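Local coordinates for insecticidal protein (Brevibacillus laterosporus, PDB 7ML9) that probably forms beta-barrel pores in membranes as an aerolysin/epsilon-toxin-like insecticidal toxin active against the western corn rootworm, at residues E38-T43 and E80-Q85; T43-E46 and N51-P54; P54-Q59 and N76-R81; Q58-S63 and I68-P73; A227-P232 and G238-G243. All coordinates share one frame; numbering follows the deposited sequence.

Contact 1: E38-T43 and E80-Q85; sequences EDEAGT and ERRISQ. With EDO (1,2-ethanediol), chain H.
Glu40, on helix 28-48, and Arg82, which closes the short 3-10 turn ahead of strand 83-84, meet end-on in a buried two-pronged salt bridge. Their CA atoms are 10.5 Å apart, the shortest such separation between 38-43 and 80-85, so side-chain length alone spans the gap. Glu40 supplies a straight arm: CG lies anti to the backbone N (chi1 -176°) and the chain stays extended to the carboxylate. The arm of Arg82 is instead kinked, folding at chi2 (-72°) before running straight on to the guanidinium.

The two prongs differ in geometry. NH1 of Arg82 donates to OE2 of Glu40 at 2.7 Å in an almost straight hydrogen bond; OE2 lies close to the guanidinium plane, yet the nitrogen stands well above the carboxylate plane. NH2 of Arg82 reaches OE1 of Glu40 at 2.8 Å on its syn side, in a more bent hydrogen bond. The asymmetry is consistent with the twist between the two flat groups, whose planes are 58° apart.

One turn along the helix, Thr43 OG1 donates to Asp39 O at 2.8 Å, from the face opposite that used by Thr43 N. Asp39 OD2 takes a hydrogen bond from O1 of a 1,2-ethanediol molecule, and the same carboxylate pairs with Arg229 and Lys248.

Further partners hold both ends of the bridge: Glu40 OE2 accepts from Val230 N, Arg82 NH1 also bonds Trp228 O, and Arg82 NE pairs with Asp56. Such a network probably offsets the cost of burying the charges and would be expected to keep Glu40 ionised.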
# COMPACT_ATOMS: atom_id res chain seq x y z
N GLU A 38 10.36 9.38 28.53
CA GLU A 38 9.42 8.56 29.30
C GLU A 38 10.16 7.65 30.28
O GLU A 38 9.79 7.55 31.45
CB GLU A 38 8.55 7.70 28.38
CG GLU A 38 7.70 8.48 27.42
CD GLU A 38 6.40 8.96 28.05
OE1 GLU A 38 6.14 8.61 29.22
OE2 GLU A 38 5.64 9.68 27.36
N ASP A 39 11.20 6.97 29.80
CA ASP A 39 11.98 6.09 30.66
C ASP A 39 12.62 6.87 31.80
O ASP A 39 12.60 6.43 32.95
CB ASP A 39 13.05 5.38 29.83
CG ASP A 39 13.84 4.35 30.62
OD1 ASP A 39 13.35 3.82 31.65
OD2 ASP A 39 14.96 4.04 30.20
N GLU A 40 13.18 8.04 31.48
CA GLU A 40 13.76 8.92 32.50
C GLU A 40 12.76 9.23 33.61
O GLU A 40 12.98 8.91 34.78
CB GLU A 40 14.26 10.20 31.84
CG GLU A 40 15.00 11.19 32.75
CD GLU A 40 15.56 12.35 31.94
OE1 GLU A 40 14.81 13.32 31.67
OE2 GLU A 40 16.74 12.26 31.53
N ALA A 41 11.63 9.84 33.24
CA ALA A 41 10.65 10.24 34.24
C ALA A 41 10.06 9.04 34.97
O ALA A 41 9.96 9.04 36.20
CB ALA A 41 9.54 11.06 33.59
N GLY A 42 9.65 8.01 34.22
CA GLY A 42 9.04 6.84 34.86
C GLY A 42 9.94 6.17 35.87
O GLY A 42 9.49 5.76 36.95
N THR A 43 11.23 6.04 35.55
CA THR A 43 12.16 5.35 36.45
C THR A 43 12.38 6.13 37.75
O THR A 43 12.42 5.54 38.83
CB THR A 43 13.48 5.12 35.71
OG1 THR A 43 13.26 4.22 34.60
CG2 THR A 43 14.51 4.50 36.64
N GLU A 80 18.21 17.14 20.77
CA GLU A 80 18.79 16.19 19.83
C GLU A 80 19.63 15.11 20.51
O GLU A 80 19.72 13.98 20.01
CB GLU A 80 19.64 16.96 18.81
CG GLU A 80 20.33 16.13 17.76
CD GLU A 80 21.38 16.96 17.00
OE1 GLU A 80 20.98 17.90 16.28
OE2 GLU A 80 22.58 16.66 17.14
N ARG A 81 20.24 15.42 21.65
CA ARG A 81 21.09 14.43 22.31
C ARG A 81 20.32 13.39 23.12
O ARG A 81 20.96 12.54 23.75
CB ARG A 81 22.13 15.13 23.19
CG ARG A 81 23.26 15.73 22.32
CD ARG A 81 24.26 16.52 23.11
NE ARG A 81 25.12 15.74 23.99
CZ ARG A 81 26.26 15.13 23.64
NH1 ARG A 81 26.97 14.50 24.56
NH2 ARG A 81 26.69 15.14 22.38
N ARG A 82 18.99 13.38 23.07
CA ARG A 82 18.24 12.26 23.63
C ARG A 82 18.46 10.97 22.85
O ARG A 82 18.24 9.88 23.38
CB ARG A 82 16.74 12.58 23.64
CG ARG A 82 16.30 13.61 24.66
CD ARG A 82 16.38 13.01 26.07
NE ARG A 82 15.87 13.92 27.09
CZ ARG A 82 15.91 13.66 28.39
NH1 ARG A 82 16.45 12.52 28.82
NH2 ARG A 82 15.42 14.53 29.26
N ILE A 83 18.87 11.06 21.58
CA ILE A 83 19.09 9.88 20.74
C ILE A 83 20.41 10.01 20.01
O ILE A 83 20.73 11.07 19.47
CB ILE A 83 17.94 9.69 19.73
CG1 ILE A 83 16.62 9.43 20.47
CG2 ILE A 83 18.26 8.53 18.79
CD1 ILE A 83 16.56 8.05 21.11
N SER A 84 21.19 8.94 19.99
CA SER A 84 22.39 8.92 19.17
C SER A 84 22.37 7.65 18.35
O SER A 84 21.64 6.71 18.65
CB SER A 84 23.68 8.99 20.02
OG SER A 84 23.86 7.79 20.76
N GLN A 85 23.20 7.64 17.30
CA GLN A 85 23.30 6.51 16.38
C GLN A 85 21.96 6.20 15.72
O GLN A 85 21.66 5.04 15.44
CB GLN A 85 23.86 5.27 17.07
CG GLN A 85 25.36 5.31 17.33
CD GLN A 85 25.80 4.23 18.29
OE1 GLN A 85 25.61 3.03 18.02
NE2 GLN A 85 26.39 4.62 19.40
C1 EDO H . 16.67 0.98 31.08
O1 EDO H . 15.71 1.94 31.53
C2 EDO H . 16.02 0.01 30.10
O2 EDO H . 16.79 -1.20 30.11

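Contact 2: T43-E46 and N51-P54; sequences TFNE and NFKP. With EDO (1,2-ethanediol), chain E.
Phe44 opens the contact through its CB, which lies 4.1 Å from CD2 of the Phe52 ring; its own ring turns from 51-54 to pack on Leu71, Val230 and Pro232. Next along the helix, Asn45 does most of the joining, its carboxamide bonding both backbone polar atoms of Phe52. OD1 of Asn45 accepts from Phe52 N at 2.9 Å, a bent approach (C=O...N angle 109°) slightly off the carbonyl plane. ND2 of Asn45 donates to Phe52 O at 3.0 Å, here in the carbonyl plane and on a lone pair. CG of Asn45 lies beside its own backbone N (chi1 -73°), which carries the amide across to the loop. The amide plane and the Phe52 ring plane are nearly parallel, 18° apart, and OD1 of Asn45 approaches CD2 of Phe52 to 3.5 Å. Thr50 OG1 is a second partner of that oxygen. Glu46 turns to other partners, Lys252 and a 1,2-ethanediol molecule.

The contact thus ties the last turns of helix 28-48 to the loop that follows it. Phe52 lies between that helix, where it touches Ala41, and the hairpin of strands 59-63 and 69-71, where it packs on Gln59, Ser61, Val69 and Leu71.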
# COMPACT_ATOMS: atom_id res chain seq x y z
N THR A 43 11.23 6.04 35.55
CA THR A 43 12.16 5.35 36.45
C THR A 43 12.38 6.13 37.75
O THR A 43 12.42 5.54 38.83
CB THR A 43 13.48 5.12 35.71
OG1 THR A 43 13.26 4.22 34.60
CG2 THR A 43 14.51 4.50 36.64
N PHE A 44 12.52 7.46 37.66
CA PHE A 44 12.61 8.27 38.88
C PHE A 44 11.30 8.24 39.66
O PHE A 44 11.32 8.28 40.90
CB PHE A 44 12.96 9.72 38.53
CG PHE A 44 14.41 9.92 38.22
CD1 PHE A 44 15.39 9.42 39.06
CD2 PHE A 44 14.80 10.59 37.07
CE1 PHE A 44 16.74 9.59 38.77
CE2 PHE A 44 16.14 10.76 36.77
CZ PHE A 44 17.10 10.26 37.61
N ASN A 45 10.17 8.16 38.97
CA ASN A 45 8.90 8.08 39.67
C ASN A 45 8.79 6.81 40.50
O ASN A 45 8.21 6.83 41.59
CB ASN A 45 7.73 8.18 38.69
CG ASN A 45 7.56 9.58 38.17
OD1 ASN A 45 8.16 10.52 38.70
ND2 ASN A 45 6.74 9.73 37.14
N GLU A 46 9.34 5.70 40.00
CA GLU A 46 9.40 4.49 40.82
C GLU A 46 10.38 4.68 41.97
O GLU A 46 10.10 4.27 43.10
CB GLU A 46 9.82 3.27 39.98
CG GLU A 46 8.76 2.88 38.89
CD GLU A 46 9.10 1.59 38.14
OE1 GLU A 46 10.22 1.06 38.26
OE2 GLU A 46 8.21 1.12 37.38
N ASN A 51 5.80 12.35 40.59
CA ASN A 51 4.89 12.40 39.44
C ASN A 51 5.50 13.23 38.29
O ASN A 51 4.81 14.03 37.65
CB ASN A 51 3.53 12.94 39.86
CG ASN A 51 3.57 14.43 40.25
OD1 ASN A 51 4.64 14.98 40.55
ND2 ASN A 51 2.42 15.08 40.22
N PHE A 52 6.80 13.05 38.04
CA PHE A 52 7.47 13.74 36.95
C PHE A 52 6.86 13.35 35.60
O PHE A 52 6.48 12.19 35.39
CB PHE A 52 8.96 13.40 36.91
CG PHE A 52 9.76 13.90 38.11
CD1 PHE A 52 9.75 15.24 38.46
CD2 PHE A 52 10.53 13.03 38.86
CE1 PHE A 52 10.48 15.71 39.55
CE2 PHE A 52 11.27 13.48 39.96
CZ PHE A 52 11.24 14.82 40.30
N LYS A 53 6.80 14.32 34.67
CA LYS A 53 6.35 14.12 33.30
C LYS A 53 7.55 14.04 32.37
O LYS A 53 8.63 14.55 32.70
CB LYS A 53 5.45 15.28 32.87
CG LYS A 53 4.32 15.60 33.84
CD LYS A 53 3.27 14.50 33.85
CE LYS A 53 1.97 14.99 34.48
NZ LYS A 53 2.19 15.56 35.85
N PRO A 54 7.42 13.41 31.20
CA PRO A 54 8.54 13.39 30.24
C PRO A 54 8.84 14.80 29.74
O PRO A 54 7.97 15.48 29.20
CB PRO A 54 8.04 12.47 29.12
CG PRO A 54 6.53 12.57 29.19
CD PRO A 54 6.23 12.70 30.67
C1 EDO E . 3.82 2.40 36.52
O1 EDO E . 3.71 2.04 35.14
C2 EDO E . 4.97 1.60 37.12
O2 EDO E . 6.15 2.40 37.01

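Contact 3: P54-Q59 and N76-R81; sequences PSDEQQ and NVIGER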
# COMPACT_ATOMS: atom_id res chain seq x y z
N PRO A 54 7.42 13.41 31.20
CA PRO A 54 8.54 13.39 30.24
C PRO A 54 8.84 14.80 29.74
O PRO A 54 7.97 15.48 29.20
CB PRO A 54 8.04 12.47 29.12
CG PRO A 54 6.53 12.57 29.19
CD PRO A 54 6.23 12.70 30.67
N SER A 55 10.09 15.24 29.92
CA SER A 55 10.41 16.63 29.63
C SER A 55 11.91 16.85 29.66
O SER A 55 12.65 16.15 30.36
CB SER A 55 9.73 17.59 30.62
OG SER A 55 10.12 18.93 30.37
N ASP A 56 12.35 17.83 28.87
CA ASP A 56 13.72 18.34 28.93
C ASP A 56 13.84 19.51 29.90
O ASP A 56 14.97 19.96 30.17
CB ASP A 56 14.18 18.78 27.53
CG ASP A 56 14.44 17.61 26.59
OD1 ASP A 56 14.43 16.44 27.05
OD2 ASP A 56 14.67 17.86 25.39
N GLU A 57 12.73 20.00 30.43
CA GLU A 57 12.72 21.17 31.30
C GLU A 57 12.90 20.76 32.75
O GLU A 57 12.53 19.66 33.16
CB GLU A 57 11.40 21.94 31.15
CG GLU A 57 11.27 22.73 29.86
CD GLU A 57 10.01 23.59 29.83
OE1 GLU A 57 8.90 23.01 29.90
OE2 GLU A 57 10.13 24.83 29.75
N GLN A 58 13.45 21.67 33.54
CA GLN A 58 13.54 21.39 34.97
C GLN A 58 12.13 21.31 35.54
O GLN A 58 11.24 22.08 35.16
CB GLN A 58 14.35 22.48 35.68
CG GLN A 58 14.51 22.20 37.17
CD GLN A 58 15.22 23.34 37.88
OE1 GLN A 58 14.69 24.45 37.97
NE2 GLN A 58 16.42 23.07 38.38
N GLN A 59 11.91 20.34 36.41
CA GLN A 59 10.61 20.20 37.04
C GLN A 59 10.80 19.72 38.47
O GLN A 59 11.86 19.21 38.84
CB GLN A 59 9.69 19.25 36.24
CG GLN A 59 10.12 17.80 36.22
CD GLN A 59 9.32 16.95 35.22
OE1 GLN A 59 8.09 16.85 35.30
NE2 GLN A 59 10.02 16.31 34.29
N ASN A 76 23.75 17.65 28.41
CA ASN A 76 24.28 16.40 27.90
C ASN A 76 23.24 15.53 27.19
O ASN A 76 23.57 14.78 26.25
CB ASN A 76 24.84 15.65 29.08
CG ASN A 76 25.63 14.53 28.66
OD1 ASN A 76 26.38 14.66 27.69
ND2 ASN A 76 25.45 13.37 29.30
N VAL A 77 22.00 15.53 27.67
CA VAL A 77 20.99 14.61 27.16
C VAL A 77 19.80 15.30 26.51
O VAL A 77 18.93 14.61 25.98
CB VAL A 77 20.47 13.64 28.25
CG1 VAL A 77 21.61 12.88 28.92
CG2 VAL A 77 19.63 14.39 29.26
N ILE A 78 19.68 16.61 26.55
CA ILE A 78 18.41 17.19 26.14
C ILE A 78 18.38 17.42 24.63
O ILE A 78 19.42 17.43 23.96
CB ILE A 78 18.06 18.49 26.90
CG1 ILE A 78 19.16 19.54 26.73
CG2 ILE A 78 17.78 18.20 28.37
CD1 ILE A 78 18.87 20.82 27.50
N GLY A 79 17.16 17.57 24.11
CA GLY A 79 16.95 17.86 22.70
C GLY A 79 17.47 16.75 21.81
O GLY A 79 17.22 15.56 22.04
N GLU A 80 18.21 17.14 20.77
CA GLU A 80 18.79 16.19 19.83
C GLU A 80 19.63 15.11 20.51
O GLU A 80 19.72 13.98 20.01
CB GLU A 80 19.64 16.96 18.81
CG GLU A 80 20.33 16.13 17.76
CD GLU A 80 21.38 16.96 17.00
OE1 GLU A 80 20.98 17.90 16.28
OE2 GLU A 80 22.58 16.66 17.14
N ARG A 81 20.24 15.42 21.65
CA ARG A 81 21.09 14.43 22.31
C ARG A 81 20.32 13.39 23.12
O ARG A 81 20.96 12.54 23.75
CB ARG A 81 22.13 15.13 23.19
CG ARG A 81 23.26 15.73 22.32
CD ARG A 81 24.26 16.52 23.11
NE ARG A 81 25.12 15.74 23.99
CZ ARG A 81 26.26 15.13 23.64
NH1 ARG A 81 26.97 14.50 24.56
NH2 ARG A 81 26.69 15.14 22.38
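The Asp56 carboxylate is the flat group that meets the other segment: Gly79 N donates to its OD2 at 2.8 Å from above the carboxylate plane, 50° out of it. Ile78 CB lies over the same face, 3.7 Å from Asp56 CG. A second flat group, the Arg81 guanidinium, has Asn76 at its edge. There NE of Arg81 bonds Asn76 O at 2.9 Å and NH1 of Arg81 bonds Asn76 OD1 at 3.2 Å, a side-on grip that closes the loop 76-81 on itself.

Ile78 packs through one branch: with CG1 between the backbone N and the carbonyl carbon (chi1 57°), it is CG2 that faces Asp56, 3.7 Å from Asp56 CB. Glycine readily takes the positive phi (63°) found at Gly79, whose N-H is given to Asp56 OD2. Close by, Ser55 OG accepts from Glu57 N at 2.8 Å, an ST turn that spans Asp56.

The contact joins two loops at the surface, one leading from helix 28-48 into strand 59-63 and the other from strand 69-71 towards strand 83-84. Asp56 OD1 forms salt bridges with Arg37 of the helix and with Arg82, while Ile78 also packs on Pro73 beyond the hairpin.

Contact 4: Q58-S63 and I68-P73; sequences QQFSYS and IVFLTP
Gln59 with Leu71 and Ser61 with Val69 are the hydrogen-bonded pairs of this antiparallel hairpin, whose strand axes approach to 4.7 Å with their directions 150° apart. Each pair has both backbone bonds; the straightest runs from Leu71 N to Gln59 O at 2.8 Å. Phe60 with Phe70 and Tyr62 with Ile68 form the non-hydrogen-bonded pairs, their CA atoms 4.3 Å apart. CA-H...O contacts add to the ladder, as from Phe60 CA to Val69 O at 3.1 Å.

The side-chain polar link comes at the open end, where Gln58 and Thr72 lie side by side. NE2 of Gln58 donates to Thr72 OG1 at 3.1 Å, with the hydroxyl oxygen in the amide plane.

Aromatic and apolar contacts occupy the face bearing Phe60, Tyr62, Ile68 and Phe70. Phe60 CB sits over one face of the Phe70 ring, 3.7 Å from its centroid, a CH-pi contact. With CG between the backbone N and the carbonyl carbon (chi1 66°), the Phe60 ring swings clear of strand 69-71, and the two rings meet obliquely, their planes 52° apart. Ile68 CD1 reaches the edge of the Tyr62 ring and lies 3.7 Å from Tyr62 CB.

The other face, with Gln59, Ser61, Val69 and Leu71, turns to the rest of the domain. Phe52 packs against it, and Leu71 touches Phe44 of helix 28-48. Gln59 NE2 bonds Lys53 O and Ser61 OG bonds Asn51 OD1, both in the loop joining that helix to strand 59-63.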
# COMPACT_ATOMS: atom_id res chain seq x y z
N GLN A 58 13.45 21.67 33.54
CA GLN A 58 13.54 21.39 34.97
C GLN A 58 12.13 21.31 35.54
O GLN A 58 11.24 22.08 35.16
CB GLN A 58 14.35 22.48 35.68
CG GLN A 58 14.51 22.20 37.17
CD GLN A 58 15.22 23.34 37.88
OE1 GLN A 58 14.69 24.45 37.97
NE2 GLN A 58 16.42 23.07 38.38
N GLN A 59 11.91 20.34 36.41
CA GLN A 59 10.61 20.20 37.04
C GLN A 59 10.80 19.72 38.47
O GLN A 59 11.86 19.21 38.84
CB GLN A 59 9.69 19.25 36.24
CG GLN A 59 10.12 17.80 36.22
CD GLN A 59 9.32 16.95 35.22
OE1 GLN A 59 8.09 16.85 35.30
NE2 GLN A 59 10.02 16.31 34.29
N PHE A 60 9.76 19.91 39.28
CA PHE A 60 9.78 19.48 40.66
C PHE A 60 8.52 18.69 40.95
O PHE A 60 7.52 18.78 40.23
CB PHE A 60 9.90 20.67 41.65
CG PHE A 60 8.70 21.59 41.67
CD1 PHE A 60 7.59 21.31 42.45
CD2 PHE A 60 8.71 22.76 40.92
CE1 PHE A 60 6.50 22.16 42.46
CE2 PHE A 60 7.62 23.61 40.93
CZ PHE A 60 6.52 23.31 41.70
N SER A 61 8.57 17.90 42.01
CA SER A 61 7.43 17.07 42.34
C SER A 61 7.54 16.68 43.81
O SER A 61 8.65 16.52 44.34
CB SER A 61 7.38 15.83 41.44
OG SER A 61 6.77 14.74 42.10
N TYR A 62 6.40 16.54 44.46
CA TYR A 62 6.38 16.23 45.88
C TYR A 62 6.32 14.72 46.07
O TYR A 62 5.40 14.06 45.58
CB TYR A 62 5.19 16.90 46.57
CG TYR A 62 5.05 16.44 48.00
CD1 TYR A 62 6.02 16.75 48.95
CD2 TYR A 62 3.95 15.68 48.41
CE1 TYR A 62 5.91 16.32 50.26
CE2 TYR A 62 3.82 15.25 49.72
CZ TYR A 62 4.81 15.57 50.64
OH TYR A 62 4.69 15.14 51.95
N SER A 63 7.32 14.18 46.76
CA SER A 63 7.32 12.76 47.05
C SER A 63 6.80 12.53 48.46
O SER A 63 7.36 13.10 49.41
CB SER A 63 8.72 12.18 46.92
OG SER A 63 8.89 11.08 47.79
N ILE A 68 9.95 17.48 48.42
CA ILE A 68 10.05 18.07 47.10
C ILE A 68 11.34 17.59 46.44
O ILE A 68 12.43 17.66 47.03
CB ILE A 68 9.99 19.60 47.16
CG1 ILE A 68 8.71 20.06 47.86
CG2 ILE A 68 10.07 20.19 45.75
CD1 ILE A 68 7.42 19.74 47.11
N VAL A 69 11.22 17.06 45.23
CA VAL A 69 12.34 16.50 44.49
C VAL A 69 12.41 17.22 43.15
O VAL A 69 11.38 17.62 42.59
CB VAL A 69 12.18 14.98 44.29
CG1 VAL A 69 13.42 14.40 43.65
CG2 VAL A 69 11.91 14.30 45.60
N PHE A 70 13.62 17.40 42.65
CA PHE A 70 13.83 18.10 41.40
C PHE A 70 14.40 17.16 40.34
O PHE A 70 15.19 16.26 40.65
CB PHE A 70 14.76 19.30 41.59
CG PHE A 70 14.04 20.54 42.03
CD1 PHE A 70 13.54 21.44 41.10
CD2 PHE A 70 13.85 20.81 43.38
CE1 PHE A 70 12.87 22.58 41.50
CE2 PHE A 70 13.18 21.95 43.78
CZ PHE A 70 12.68 22.83 42.84
N LEU A 71 13.96 17.36 39.10
CA LEU A 71 14.50 16.67 37.94
C LEU A 71 14.96 17.75 36.97
O LEU A 71 14.15 18.54 36.48
CB LEU A 71 13.46 15.75 37.29
CG LEU A 71 13.86 14.99 36.01
CD1 LEU A 71 15.20 14.31 36.17
CD2 LEU A 71 12.76 13.97 35.59
N THR A 72 16.27 17.80 36.74
CA THR A 72 16.90 18.80 35.87
C THR A 72 17.76 18.04 34.87
O THR A 72 18.92 17.72 35.16
CB THR A 72 17.76 19.79 36.67
OG1 THR A 72 17.11 20.12 37.90
CG2 THR A 72 18.02 21.06 35.85
N PRO A 73 17.21 17.70 33.71
CA PRO A 73 18.02 17.04 32.67
C PRO A 73 19.15 17.95 32.21
O PRO A 73 18.93 19.12 31.87
CB PRO A 73 17.01 16.76 31.54
CG PRO A 73 15.64 16.80 32.23
CD PRO A 73 15.80 17.85 33.31

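Contact 5: A227-P232 and G238-G243; sequences AWRVSP and GGVNIG
Trp228 lays its indole over Gly239, its non-hydrogen-bonded partner in an antiparallel pairing. Its CB is 4.1 Å from Gly238 O, and chi1 of -74° sets CG beside the backbone N, turning the ring across the neighbouring strand. CD2 and CE2 then lie over Gly239 CA, which stands 3.9 Å from the centroid of the six-membered ring and 13° off its normal, a CH-pi contact. CE3 of Trp228 reaches Gly238 C at 3.4 Å, and CZ3 lies near Gly239 N and Gly238 CA. CH2 of Trp228, at the far end, is 4.1 Å from Gly239 N, while NE1 on the five-membered ring bonds Ser84 OG. With no side chain on Gly239, the indole can settle directly on the backbone.

Flanking pairs supply the ladder: Ala227 N donates to Val240 O at 2.7 Å, and Arg229 N to Gly238 O at 3.0 Å. On the face bearing Ala227 and Val240, the bent Arg229 chain lays its guanidinium edge near Val240, though its exact placement is doubtful; its NE pairs with Asp39.

This hairpin joins the end of strand 201-229 to strand 238-241, which runs into helix 242-252 with Asn241 as N-cap. Strand 83-84 pairs with strand 201-229 in the same sheet, while Ala227 and Arg229 pack on Ala36 of helix 28-48 and Val245 of helix 242-252.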
# COMPACT_ATOMS: atom_id res chain seq x y z
N ALA A 227 19.08 5.57 23.38
CA ALA A 227 18.30 6.57 24.10
C ALA A 227 19.06 7.04 25.34
O ALA A 227 19.52 6.22 26.14
CB ALA A 227 16.93 6.02 24.53
N TRP A 228 19.16 8.36 25.51
CA TRP A 228 19.99 8.95 26.56
C TRP A 228 19.09 9.54 27.64
O TRP A 228 18.20 10.35 27.35
CB TRP A 228 20.95 10.02 25.99
CG TRP A 228 22.06 9.37 25.23
CD1 TRP A 228 22.03 8.94 23.92
CD2 TRP A 228 23.35 9.02 25.74
NE1 TRP A 228 23.22 8.33 23.60
CE2 TRP A 228 24.05 8.37 24.70
CE3 TRP A 228 23.99 9.18 26.97
CZ2 TRP A 228 25.35 7.90 24.85
CZ3 TRP A 228 25.28 8.71 27.12
CH2 TRP A 228 25.95 8.08 26.07
N ARG A 229 19.32 9.12 28.89
CA ARG A 229 18.50 9.51 30.03
C ARG A 229 19.40 9.68 31.25
O ARG A 229 20.38 8.96 31.42
CB ARG A 229 17.44 8.44 30.41
CG ARG A 229 16.31 8.24 29.44
CD ARG A 229 16.63 7.17 28.40
NE ARG A 229 16.83 5.86 28.98
CZ ARG A 229 17.97 5.19 28.90
NH1 ARG A 229 19.01 5.73 28.27
NH2 ARG A 229 18.08 4.00 29.47
N VAL A 230 19.05 10.62 32.13
CA VAL A 230 19.64 10.53 33.46
C VAL A 230 18.81 9.54 34.26
O VAL A 230 17.60 9.39 34.05
CB VAL A 230 19.74 11.88 34.17
CG1 VAL A 230 20.84 12.72 33.53
CG2 VAL A 230 18.40 12.61 34.19
N SER A 231 19.48 8.85 35.17
CA SER A 231 18.92 7.71 35.89
C SER A 231 19.69 7.56 37.20
O SER A 231 20.77 8.13 37.36
CB SER A 231 19.01 6.43 35.05
OG SER A 231 20.32 5.90 35.03
N PRO A 232 19.15 6.80 38.17
CA PRO A 232 19.89 6.64 39.44
C PRO A 232 21.30 6.12 39.25
O PRO A 232 22.23 6.64 39.87
CB PRO A 232 19.00 5.68 40.23
CG PRO A 232 17.61 6.00 39.75
CD PRO A 232 17.79 6.25 38.25
N GLY A 238 23.16 8.28 30.65
CA GLY A 238 23.66 7.06 30.05
C GLY A 238 22.72 6.68 28.93
O GLY A 238 21.59 7.15 28.86
N GLY A 239 23.21 5.83 28.05
CA GLY A 239 22.49 5.47 26.83
C GLY A 239 22.21 3.98 26.81
O GLY A 239 23.05 3.17 27.19
N VAL A 240 21.00 3.63 26.36
CA VAL A 240 20.59 2.24 26.18
C VAL A 240 19.87 2.14 24.83
O VAL A 240 19.13 3.05 24.45
CB VAL A 240 19.67 1.77 27.32
CG1 VAL A 240 19.15 0.35 27.04
CG2 VAL A 240 20.42 1.80 28.68
N ASN A 241 20.07 1.03 24.12
CA ASN A 241 19.46 0.84 22.80
C ASN A 241 17.94 0.99 22.86
O ASN A 241 17.29 0.65 23.85
CB ASN A 241 19.83 -0.53 22.21
CG ASN A 241 19.23 -1.71 23.01
OD1 ASN A 241 18.07 -2.08 22.82
ND2 ASN A 241 20.04 -2.33 23.86
N ILE A 242 17.37 1.53 21.77
CA ILE A 242 15.96 1.91 21.81
C ILE A 242 15.07 0.67 21.91
O ILE A 242 13.96 0.76 22.43
CB ILE A 242 15.58 2.77 20.59
CG1 ILE A 242 16.07 2.13 19.29
CG2 ILE A 242 16.11 4.21 20.72
CD1 ILE A 242 15.51 2.85 18.02
N GLY A 243 15.52 -0.48 21.41
CA GLY A 243 14.68 -1.67 21.49
C GLY A 243 14.38 -2.06 22.93
O GLY A 243 13.25 -2.39 23.29

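In the fold
All five contacts lie at one end of the elongated chain, their centres 32 to 46 Å from its centre. Contact 1 is the buried one, a charged pair; contact 3, at the surface, rests on a single backbone N-H to carboxylate bond; contacts 2, 4 and 5 are partly buried. Contacts 1 and 2 share helix 28-48, salt-bridged to a turn in one and amide-bonded to its following loop in the other. Contacts 4 and 5 are both antiparallel hairpins, but 4 is a separate two-stranded sheet whereas 5 belongs to the large mixed sheet. Arg82 ties contact 1 to 3 through Asp56 and to 5 through Trp228; Pro73 of contact 4 packs on Glu40, Arg82 and Ile78.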